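Local coordinates for transcriptional regulator, LacI family protein (Rhodococcus jostii, PDB 3K9C), which probably binds cis-regulatory DNA and controls transcription, as other LacI-family regulators do, at residues Q22-G27 and N193-T198; M45-A50 and V59-R64. One frame throughout, in Å; residues are numbered along the deposited sequence.

Contact 1: residues Q22-G27 and N193-T198; sequences QQPFHG and NDRCAT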
loop_
_atom_site.group_PDB
_atom_site.type_symbol
_atom_site.label_atom_id
_atom_site.label_comp_id
_atom_site.label_asym_id
_atom_site.label_seq_id
_atom_site.Cartn_x
_atom_site.Cartn_y
_atom_site.Cartn_z
ATOM N N GLN B 22 0.400 -3.431 -3.802
ATOM C CA GLN B 22 0.208 -3.124 -2.388
ATOM C C GLN B 22 1.354 -3.549 -1.456
ATOM O O GLN B 22 1.128 -3.808 -0.277
ATOM C CB GLN B 22 -1.099 -3.747 -1.888
ATOM C CG GLN B 22 -2.308 -3.382 -2.723
ATOM C CD GLN B 22 -3.610 -3.649 -2.003
ATOM O OE1 GLN B 22 -3.851 -3.101 -0.927
ATOM N NE2 GLN B 22 -4.461 -4.489 -2.591
ATOM N N GLN B 23 2.572 -3.650 -1.980
ATOM C CA GLN B 23 3.713 -3.990 -1.137
ATOM C C GLN B 23 4.460 -2.666 -1.017
ATOM O O GLN B 23 5.027 -2.181 -1.983
ATOM C CB GLN B 23 4.602 -5.042 -1.798
ATOM C CG GLN B 23 5.671 -5.591 -0.877
ATOM C CD GLN B 23 5.078 -6.365 0.293
ATOM O OE1 GLN B 23 4.391 -7.370 0.100
ATOM N NE2 GLN B 23 5.337 -5.896 1.513
ATOM N N PRO B 24 4.458 -2.062 0.177
ATOM C CA PRO B 24 5.127 -0.778 0.420
ATOM C C PRO B 24 6.486 -0.587 -0.251
ATOM O O PRO B 24 6.671 0.354 -1.026
ATOM C CB PRO B 24 5.209 -0.722 1.944
ATOM C CG PRO B 24 3.940 -1.430 2.350
ATOM C CD PRO B 24 3.961 -2.636 1.440
ATOM N N PHE B 25 7.428 -1.478 0.039
ATOM C CA PHE B 25 8.761 -1.375 -0.538
ATOM C C PHE B 25 8.790 -1.491 -2.066
ATOM O O PHE B 25 9.632 -0.875 -2.704
ATOM C CB PHE B 25 9.696 -2.414 0.083
ATOM C CG PHE B 25 11.132 -2.258 -0.336
ATOM C CD1 PHE B 25 11.795 -1.043 -0.153
ATOM C CD2 PHE B 25 11.815 -3.311 -0.925
ATOM C CE1 PHE B 25 13.121 -0.884 -0.555
ATOM C CE2 PHE B 25 13.133 -3.167 -1.329
ATOM C CZ PHE B 25 13.791 -1.949 -1.144
ATOM N N HIS B 26 7.891 -2.282 -2.656
ATOM C CA HIS B 26 7.872 -2.389 -4.119
ATOM C C HIS B 26 7.325 -1.094 -4.701
ATOM O O HIS B 26 7.714 -0.683 -5.796
ATOM C CB HIS B 26 7.021 -3.568 -4.595
ATOM C CG HIS B 26 7.618 -4.905 -4.292
ATOM N ND1 HIS B 26 7.214 -6.058 -4.929
ATOM C CD2 HIS B 26 8.563 -5.280 -3.396
ATOM C CE1 HIS B 26 7.878 -7.088 -4.435
ATOM N NE2 HIS B 26 8.703 -6.643 -3.503
ATOM N N GLY B 27 6.413 -0.458 -3.968
ATOM C CA GLY B 27 5.878 0.816 -4.415
ATOM C C GLY B 27 6.990 1.863 -4.508
ATOM O O GLY B 27 7.071 2.600 -5.492
ATOM N N ASN B 193 10.373 -6.420 8.341
ATOM C CA ASN B 193 10.217 -5.199 7.552
ATOM C C ASN B 193 9.266 -4.217 8.247
ATOM O O ASN B 193 8.663 -4.551 9.267
ATOM C CB ASN B 193 9.746 -5.514 6.108
ATOM C CG ASN B 193 8.297 -6.022 6.018
ATOM O OD1 ASN B 193 7.546 -6.033 6.987
ATOM N ND2 ASN B 193 7.909 -6.431 4.823
ATOM N N ASP B 194 9.148 -3.009 7.698
ATOM C CA ASP B 194 8.280 -1.973 8.258
ATOM C C ASP B 194 6.813 -2.379 8.442
ATOM O O ASP B 194 6.180 -2.010 9.438
ATOM C CB ASP B 194 8.321 -0.711 7.391
ATOM C CG ASP B 194 9.686 -0.037 7.384
ATOM O OD1 ASP B 194 10.529 -0.361 8.248
ATOM O OD2 ASP B 194 9.900 0.834 6.518
ATOM N N ARG B 195 6.264 -3.110 7.477
ATOM C CA ARG B 195 4.870 -3.539 7.582
ATOM C C ARG B 195 4.706 -4.501 8.751
ATOM O O ARG B 195 3.696 -4.481 9.455
ATOM C CB ARG B 195 4.401 -4.199 6.281
ATOM C CG ARG B 195 2.945 -4.634 6.324
ATOM C CD ARG B 195 2.466 -5.104 4.968
ATOM N NE ARG B 195 1.850 -4.023 4.210
ATOM C CZ ARG B 195 1.417 -4.142 2.959
ATOM N NH1 ARG B 195 1.539 -5.302 2.320
ATOM N NH2 ARG B 195 0.849 -3.107 2.350
ATOM N N CYS B 196 5.714 -5.341 8.964
ATOM C CA CYS B 196 5.699 -6.289 10.074
ATOM C C CYS B 196 5.800 -5.504 11.381
ATOM O O CYS B 196 5.113 -5.803 12.362
ATOM C CB CYS B 196 6.886 -7.245 9.952
ATOM S SG CYS B 196 7.012 -8.457 11.259
ATOM N N ALA B 197 6.664 -4.490 11.379
ATOM C CA ALA B 197 6.874 -3.635 12.549
ATOM C C ALA B 197 5.584 -2.889 12.876
ATOM O O ALA B 197 5.260 -2.666 14.040
ATOM C CB ALA B 197 8.017 -2.636 12.278
ATOM N N THR B 198 4.842 -2.504 11.848
ATOM C CA THR B 198 3.584 -1.802 12.078
ATOM C C THR B 198 2.664 -2.643 12.963
ATOM O O THR B 198 1.986 -2.110 13.843
ATOM C CB THR B 198 2.858 -1.481 10.755
ATOM O OG1 THR B 198 3.604 -0.504 10.017
ATOM C CG2 THR B 198 1.461 -0.927 11.041
#

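Contact 2: residues M45-A50 and V59-R64; sequences MLSAVA and VQALMR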
loop_
_atom_site.group_PDB
_atom_site.type_symbol
_atom_site.label_atom_id
_atom_site.label_comp_id
_atom_site.label_asym_id
_atom_site.label_seq_id
_atom_site.Cartn_x
_atom_site.Cartn_y
_atom_site.Cartn_z
HETATM N N MSE B 45 7.007 -0.794 -18.301
HETATM C CA MSE B 45 5.765 -1.535 -18.382
HETATM C C MSE B 45 5.685 -2.379 -17.110
HETATM O O MSE B 45 6.520 -3.245 -16.883
HETATM C CB MSE B 45 5.755 -2.440 -19.611
HETATM C CG MSE B 45 4.360 -2.749 -20.092
HETATM SE SE MSE B 45 4.261 -4.542 -20.800
HETATM C CE MSE B 45 3.039 -5.307 -19.494
ATOM N N LEU B 46 4.700 -2.089 -16.274
ATOM C CA LEU B 46 4.506 -2.828 -15.036
ATOM C C LEU B 46 3.613 -4.023 -15.305
ATOM O O LEU B 46 2.756 -3.980 -16.184
ATOM C CB LEU B 46 3.790 -1.965 -14.003
ATOM C CG LEU B 46 4.348 -0.603 -13.627
ATOM C CD1 LEU B 46 3.303 0.148 -12.806
ATOM C CD2 LEU B 46 5.636 -0.787 -12.867
ATOM N N SER B 47 3.832 -5.085 -14.542
ATOM C CA SER B 47 3.018 -6.290 -14.606
ATOM C C SER B 47 2.946 -6.639 -13.133
ATOM O O SER B 47 3.970 -6.944 -12.510
ATOM C CB SER B 47 3.708 -7.405 -15.380
ATOM O OG SER B 47 2.847 -8.529 -15.476
ATOM N N ALA B 48 1.744 -6.588 -12.570
ATOM C CA ALA B 48 1.583 -6.828 -11.146
ATOM C C ALA B 48 1.314 -8.253 -10.693
ATOM O O ALA B 48 0.645 -9.031 -11.374
ATOM C CB ALA B 48 0.491 -5.912 -10.601
ATOM N N VAL B 49 1.851 -8.579 -9.525
ATOM C CA VAL B 49 1.641 -9.874 -8.907
ATOM C C VAL B 49 0.692 -9.592 -7.734
ATOM O O VAL B 49 0.869 -8.600 -7.014
ATOM C CB VAL B 49 2.971 -10.479 -8.371
ATOM C CG1 VAL B 49 2.688 -11.761 -7.588
ATOM C CG2 VAL B 49 3.920 -10.766 -9.532
ATOM N N ALA B 50 -0.320 -10.446 -7.569
ATOM C CA ALA B 50 -1.301 -10.322 -6.489
ATOM C C ALA B 50 -1.832 -11.713 -6.160
ATOM O O ALA B 50 -1.608 -12.656 -6.915
ATOM C CB ALA B 50 -2.437 -9.415 -6.914
ATOM N N VAL B 59 4.666 -12.553 -15.435
ATOM C CA VAL B 59 5.828 -12.572 -16.313
ATOM C C VAL B 59 5.435 -12.882 -17.755
ATOM O O VAL B 59 5.885 -12.195 -18.671
ATOM C CB VAL B 59 6.903 -13.587 -15.848
ATOM C CG1 VAL B 59 8.096 -13.547 -16.799
ATOM C CG2 VAL B 59 7.360 -13.256 -14.420
ATOM N N GLN B 60 4.595 -13.893 -17.965
ATOM C CA GLN B 60 4.174 -14.229 -19.324
ATOM C C GLN B 60 3.545 -12.998 -19.961
ATOM O O GLN B 60 3.677 -12.773 -21.161
ATOM C CB GLN B 60 3.163 -15.377 -19.315
ATOM C CG GLN B 60 3.637 -16.589 -18.547
ATOM C CD GLN B 60 2.637 -17.724 -18.563
ATOM O OE1 GLN B 60 1.425 -17.503 -18.653
ATOM N NE2 GLN B 60 3.138 -18.956 -18.453
ATOM N N ALA B 61 2.863 -12.203 -19.143
ATOM C CA ALA B 61 2.226 -10.981 -19.616
ATOM C C ALA B 61 3.272 -10.026 -20.192
ATOM O O ALA B 61 3.037 -9.382 -21.216
ATOM C CB ALA B 61 1.476 -10.308 -18.481
ATOM N N LEU B 62 4.421 -9.922 -19.531
ATOM C CA LEU B 62 5.486 -9.051 -20.018
ATOM C C LEU B 62 6.034 -9.575 -21.336
ATOM O O LEU B 62 6.457 -8.801 -22.199
ATOM C CB LEU B 62 6.644 -8.971 -19.018
ATOM C CG LEU B 62 6.605 -7.923 -17.906
ATOM C CD1 LEU B 62 7.890 -8.010 -17.091
ATOM C CD2 LEU B 62 6.461 -6.533 -18.507
HETATM N N MSE B 63 6.025 -10.896 -21.483
HETATM C CA MSE B 63 6.551 -11.531 -22.682
HETATM C C MSE B 63 5.727 -11.197 -23.916
HETATM O O MSE B 63 6.236 -11.213 -25.038
HETATM C CB MSE B 63 6.625 -13.044 -22.471
HETATM C CG MSE B 63 7.505 -13.441 -21.308
HETATM SE SE MSE B 63 9.357 -12.966 -21.624
HETATM C CE MSE B 63 9.338 -11.153 -20.918
ATOM N N ARG B 64 4.455 -10.884 -23.709
ATOM C CA ARG B 64 3.599 -10.527 -24.824
ATOM C C ARG B 64 3.847 -9.072 -25.196
ATOM O O ARG B 64 3.092 -8.473 -25.950
ATOM C CB ARG B 64 2.128 -10.741 -24.464
ATOM C CG ARG B 64 1.732 -12.208 -24.377
ATOM C CD ARG B 64 0.220 -12.360 -24.404
ATOM N NE ARG B 64 -0.403 -11.955 -23.149
ATOM C CZ ARG B 64 -0.416 -12.700 -22.047
ATOM N NH1 ARG B 64 0.159 -13.898 -22.042
ATOM N NH2 ARG B 64 -0.998 -12.246 -20.944
#

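Contact 1: residues Q22-G27 and N193-T198
Pro24 and Arg195, each in the first turn of its helix, set their CA atoms 7.7 Å apart where the starts of two helices face each other, the closest pair of CA atoms between 22-27 and 193-198. The arginine side chain spans the distance. Its CG stands anti to the backbone N (chi1 -179°), and the chain bends only at chi3 before the guanidinium reaches the loop ahead of helix 24-39. There NH2 donates to Gln22 O at 2.7 Å, tilted from the carbonyl plane, while NH1 adds a weak bond to the same oxygen at 3.0 Å. Pro24 packs on the group from another direction: its CD sits over the centre of one guanidinium face, 3.3 Å from CZ of Arg195. An alanine at Arg195 would probably leave Gln22 O without these two donors and uncover the proline CD and CG. Asn193, at the N-cap of helix 194-206, accepts from Cys196 N through OD1 at 2.8 Å, and its ND2 makes a weak bond to a glycerol, probably from the crystallisation liquor, which may mark the cleft between the two lobes of this fold. Arg224 of the second subunit brings a like charge close to Arg195 NH2. Within the chain, Leu225 of helix 224-227 packs on both Pro24 and Arg195, and strand 188-191 lies against helix 194-206 through Ala191, touched by Cys196 and Ala197.

Contact 2: residues M45-A50 and V59-R64
Leu62 packs across Met45 and Ser47 where helix 55-63 lies on strand 42-49, the short axes 8.2 Å apart and running nearly antiparallel at 157°. From the helix its CB sets out alongside the strand rather than at it, and the atoms beyond make the approach. CG, anti to the carbonyl carbon and beside the backbone N (chi1 -88°), comes 3.9 Å from Ser47 CB. One branch, CD2, then does most of the work: it lies 3.7 Å from Met45 O and equally far from SE of that residue, which is a selenomethionine in this crystal. The methyl CE of Met45 follows at 3.8 Å from Leu62 CD2, the two side chains sliding past each other in opposite directions. Leu62 also touches Val18 of strand 13-20, the next strand of the sheet. The arrangement belongs to a beta-alpha-beta crossover: strand 42-49 leads through helix 55-63 to the parallel strand 67-73, on the far side of strand 13-20, as in the Rossmann-like lobes of periplasmic-binding-protein folds. Beside the leucine, Ser47 turns its OG anti to the backbone N (chi1 -177°), 3.8 Å from Ala61 CB. That hydroxyl is buried, yet it is satisfied by a hydrogen bond with Ala58 O in the preceding turn of the helix, with a weaker one involving Arg53. The second subunit meets both elements: on the strand, Ala48 N is hydrogen-bonded to the hydroxyl of Tyr34 of that subunit, and just after the helix Arg64 forms a salt bridge through NH2 with Asp43 of the second subunit.

Overall arrangement
From the N terminus the chain runs along strand 13-20 into residues 22-27, the first half of contact 1, and then through helix 24-39 into strand 42-49. There contact 2 closes a short loop, as residues 59-64 fold back on 45-50 with eight residues between. Contact 1 closes much later, at 193-198, once the chain has crossed into the lobe built on the four-stranded parallel sheet. Contact 2 is therefore nested inside the long loop of contact 1, its centre about 21 Å from that of contact 1. Contact 2 joins sheet and helix within one lobe, contact 1 links the two lobes, and both also meet the second subunit.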